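Local coordinates for glyoxalase family protein (Listeria monocytogenes, PDB 2P7M), which probably catalyses the hydration of fosfomycin with the help of a manganese ion, as a fosfomycin resistance protein of the glyoxalase superfamily, at residues A[28-33]-A[45-50]. Numbering follows the deposited sequence.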
ATOM      1  N   ALA A  28       2.870   6.942  15.277  1.00 27.53           N
ATOM      2  CA  ALA A  28       2.143   7.791  14.343  1.00 30.55           C
ATOM      3  C   ALA A  28       1.820   9.153  14.937  1.00 36.03           C
ATOM      4  O   ALA A  28       1.445   9.261  16.101  1.00 39.42           O
ATOM      5  CB  ALA A  28       0.846   7.092  13.891  1.00 34.01           C
ATOM      6  N   GLU A  29       1.982  10.192  14.129  1.00 31.79           N
ATOM      7  CA  GLU A  29       1.696  11.546  14.574  1.00 40.43           C
ATOM      8  C   GLU A  29       0.432  12.033  13.897  1.00 37.73           C
ATOM      9  O   GLU A  29       0.406  12.239  12.685  1.00 36.92           O
ATOM     10  CB  GLU A  29       2.850  12.492  14.229  1.00 47.06           C
ATOM     11  CG  GLU A  29       2.532  13.966  14.477  1.00 54.46           C
ATOM     12  CD  GLU A  29       3.661  14.894  14.052  1.00 62.34           C
ATOM     13  OE1 GLU A  29       4.061  14.848  12.869  1.00 64.42           O
ATOM     14  OE2 GLU A  29       4.149  15.674  14.900  1.00 62.55           O
ATOM     15  N   GLU A  30      -0.621  12.198  14.687  1.00 41.14           N
ATOM     16  CA  GLU A  30      -1.892  12.676  14.174  1.00 40.89           C
ATOM     17  C   GLU A  30      -1.678  14.129  13.757  1.00 47.20           C
ATOM     18  O   GLU A  30      -1.091  14.915  14.500  1.00 47.75           O
ATOM     19  CB  GLU A  30      -2.952  12.567  15.273  1.00 41.90           C
ATOM     20  CG  GLU A  30      -4.339  13.052  14.891  1.00 48.03           C
ATOM     21  CD  GLU A  30      -5.389  12.639  15.911  1.00 45.68           C
ATOM     22  OE1 GLU A  30      -6.438  13.307  16.001  1.00 51.19           O
ATOM     23  OE2 GLU A  30      -5.166  11.633  16.617  1.00 45.23           O
ATOM     24  N   ILE A  31      -2.130  14.476  12.557  1.00 47.87           N
ATOM     25  CA  ILE A  31      -1.967  15.835  12.048  1.00 54.34           C
ATOM     26  C   ILE A  31      -3.311  16.422  11.642  1.00 54.35           C
ATOM     27  O   ILE A  31      -3.410  17.587  11.267  1.00 60.98           O
ATOM     28  CB  ILE A  31      -1.004  15.861  10.834  1.00 57.50           C
ATOM     29  CG1 ILE A  31       0.357  15.292  11.246  1.00 59.68           C
ATOM     30  CG2 ILE A  31      -0.829  17.287  10.326  1.00 60.34           C
ATOM     31  CD1 ILE A  31       1.397  15.298  10.146  1.00 63.09           C
ATOM     32  N   TYR A  32      -4.351  15.607  11.731  1.00 51.74           N
ATOM     33  CA  TYR A  32      -5.684  16.059  11.379  1.00 57.18           C
ATOM     34  C   TYR A  32      -6.738  15.146  11.978  1.00 55.26           C
ATOM     35  O   TYR A  32      -6.531  13.939  12.106  1.00 56.14           O
ATOM     36  CB  TYR A  32      -5.855  16.093   9.858  1.00 62.05           C
ATOM     37  CG  TYR A  32      -7.268  16.413   9.431  1.00 67.96           C
ATOM     38  CD1 TYR A  32      -7.735  17.727   9.425  1.00 69.97           C
ATOM     39  CD2 TYR A  32      -8.156  15.393   9.081  1.00 68.42           C
ATOM     40  CE1 TYR A  32      -9.055  18.020   9.081  1.00 74.68           C
ATOM     41  CE2 TYR A  32      -9.478  15.673   8.739  1.00 71.14           C
ATOM     42  CZ  TYR A  32      -9.920  16.989   8.741  1.00 74.92           C
ATOM     43  OH  TYR A  32     -11.226  17.272   8.408  1.00 78.95           O
ATOM     44  N   SER A  33      -7.871  15.732  12.346  1.00 56.38           N
ATOM     45  CA  SER A  33      -8.979  14.980  12.911  1.00 56.76           C
ATOM     46  C   SER A  33     -10.284  15.669  12.542  1.00 59.33           C
ATOM     47  O   SER A  33     -10.430  16.878  12.717  1.00 58.20           O
ATOM     48  CB  SER A  33      -8.853  14.893  14.433  1.00 56.22           C
ATOM     49  OG  SER A  33      -9.876  14.071  14.967  1.00 57.73           O
ATOM     50  N   LYS A  45      -9.174  10.497  10.511  1.00 42.18           N
ATOM     51  CA  LYS A  45      -7.983  11.124  11.069  1.00 42.70           C
ATOM     52  C   LYS A  45      -6.817  10.858  10.118  1.00 44.58           C
ATOM     53  O   LYS A  45      -6.744   9.796   9.499  1.00 45.41           O
ATOM     54  CB  LYS A  45      -7.659  10.540  12.448  1.00 46.51           C
ATOM     55  CG  LYS A  45      -8.622  10.941  13.560  1.00 47.44           C
ATOM     56  CD  LYS A  45      -8.116  10.457  14.911  1.00 47.19           C
ATOM     57  CE  LYS A  45      -8.959  10.996  16.060  1.00 53.50           C
ATOM     58  NZ  LYS A  45      -8.376  10.657  17.394  1.00 61.03           N
ATOM     59  N   PHE A  46      -5.917  11.828   9.997  1.00 40.82           N
ATOM     60  CA  PHE A  46      -4.750  11.701   9.132  1.00 45.09           C
ATOM     61  C   PHE A  46      -3.505  11.634  10.010  1.00 43.47           C
ATOM     62  O   PHE A  46      -3.313  12.479  10.880  1.00 41.95           O
ATOM     63  CB  PHE A  46      -4.630  12.916   8.208  1.00 46.98           C
ATOM     64  CG  PHE A  46      -5.836  13.151   7.338  1.00 57.24           C
ATOM     65  CD1 PHE A  46      -5.944  14.320   6.594  1.00 60.67           C
ATOM     66  CD2 PHE A  46      -6.856  12.209   7.252  1.00 57.53           C
ATOM     67  CE1 PHE A  46      -7.049  14.548   5.778  1.00 61.30           C
ATOM     68  CE2 PHE A  46      -7.965  12.430   6.438  1.00 61.20           C
ATOM     69  CZ  PHE A  46      -8.060  13.600   5.701  1.00 56.20           C
ATOM     70  N   PHE A  47      -2.659  10.635   9.784  1.00 39.15           N
ATOM     71  CA  PHE A  47      -1.439  10.503  10.571  1.00 42.68           C
ATOM     72  C   PHE A  47      -0.219  10.540   9.675  1.00 41.20           C
ATOM     73  O   PHE A  47      -0.296  10.218   8.494  1.00 44.39           O
ATOM     74  CB  PHE A  47      -1.415   9.183  11.344  1.00 39.14           C
ATOM     75  CG  PHE A  47      -2.589   8.987  12.249  1.00 39.05           C
ATOM     76  CD1 PHE A  47      -3.809   8.554  11.744  1.00 28.73           C
ATOM     77  CD2 PHE A  47      -2.476   9.235  13.611  1.00 38.06           C
ATOM     78  CE1 PHE A  47      -4.903   8.366  12.581  1.00 40.55           C
ATOM     79  CE2 PHE A  47      -3.565   9.051  14.459  1.00 38.32           C
ATOM     80  CZ  PHE A  47      -4.781   8.616  13.944  1.00 30.95           C
ATOM     81  N   LEU A  48       0.905  10.934  10.253  1.00 41.08           N
ATOM     82  CA  LEU A  48       2.161  10.975   9.532  1.00 34.74           C
ATOM     83  C   LEU A  48       2.993   9.824  10.104  1.00 38.36           C
ATOM     84  O   LEU A  48       3.320   9.819  11.289  1.00 42.07           O
ATOM     85  CB  LEU A  48       2.864  12.304   9.784  1.00 41.35           C
ATOM     86  CG  LEU A  48       4.009  12.668   8.845  1.00 48.62           C
ATOM     87  CD1 LEU A  48       3.464  12.835   7.430  1.00 40.59           C
ATOM     88  CD2 LEU A  48       4.679  13.954   9.325  1.00 49.53           C
ATOM     89  N   ILE A  49       3.301   8.834   9.275  1.00 36.79           N
ATOM     90  CA  ILE A  49       4.091   7.690   9.719  1.00 37.74           C
ATOM     91  C   ILE A  49       5.313   7.558   8.829  1.00 41.61           C
ATOM     92  O   ILE A  49       5.204   7.153   7.674  1.00 43.22           O
ATOM     93  CB  ILE A  49       3.295   6.371   9.631  1.00 39.94           C
ATOM     94  CG1 ILE A  49       2.085   6.412  10.560  1.00 40.67           C
ATOM     95  CG2 ILE A  49       4.192   5.203   9.989  1.00 42.44           C
ATOM     96  CD1 ILE A  49       1.249   5.146  10.520  1.00 41.18           C
ATOM     97  N   ALA A  50       6.474   7.913   9.367  1.00 45.90           N
ATOM     98  CA  ALA A  50       7.723   7.836   8.618  1.00 43.74           C
ATOM     99  C   ALA A  50       7.618   8.552   7.279  1.00 41.11           C
ATOM    100  O   ALA A  50       7.961   7.995   6.233  1.00 41.33           O
ATOM    101  CB  ALA A  50       8.120   6.373   8.406  1.00 48.22           C
TER
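Tyr32 covers one face of the Phe46 ring, with its CD2 above the ring centre and 3.5 Å from Phe46 CD1. The two side chains run alongside each other and point the same way. Their ring planes are 35° apart, an oblique pairing. The Phe47 ring is on the other face of the sheet and meets the backbone of strand 29-33 obliquely. Its CD2 comes to 3.5 Å from Glu30 CA, and its CE2 touches Glu30 CB. Glu30 is extended, with CG anti to the backbone N (chi1 179°), and its carboxylate passes Phe47 to reach Lys45. Glu30 OE2 and Lys45 NZ form a salt bridge at 3.4 Å, whose hydrogen bond is weak, while Lys45 CE also touches Ser33 OG.

The strands are antiparallel. Glu29 and Leu48 are a hydrogen-bonded pair, with Leu48 N 2.8 Å from Glu29 O. A classic beta bulge follows: Ile31 and Tyr32 both face Phe46. Phe46 O takes a nearly straight bond from Ile31 N (2.9 Å) and a weak one from Tyr32 N. Phe46 N returns a bond to Tyr32 O at 3.0 Å. At the bulge, Ile31 turns its CD1 tightly against Leu48 CB, at 3.4 Å.

The two strands form a beta hairpin at the edge of the chain's four-stranded sheet. Strand 44-49 continues into the sheet through strand 52-58, where Phe46 touches Cys55. Phe46 also lies near Glu44, the probable proton acceptor. Helix 15-25 covers the Phe47 face through Thr19, Leu22 and Gln23. Leu128 of the second subunit packs against Ile31 and Tyr32.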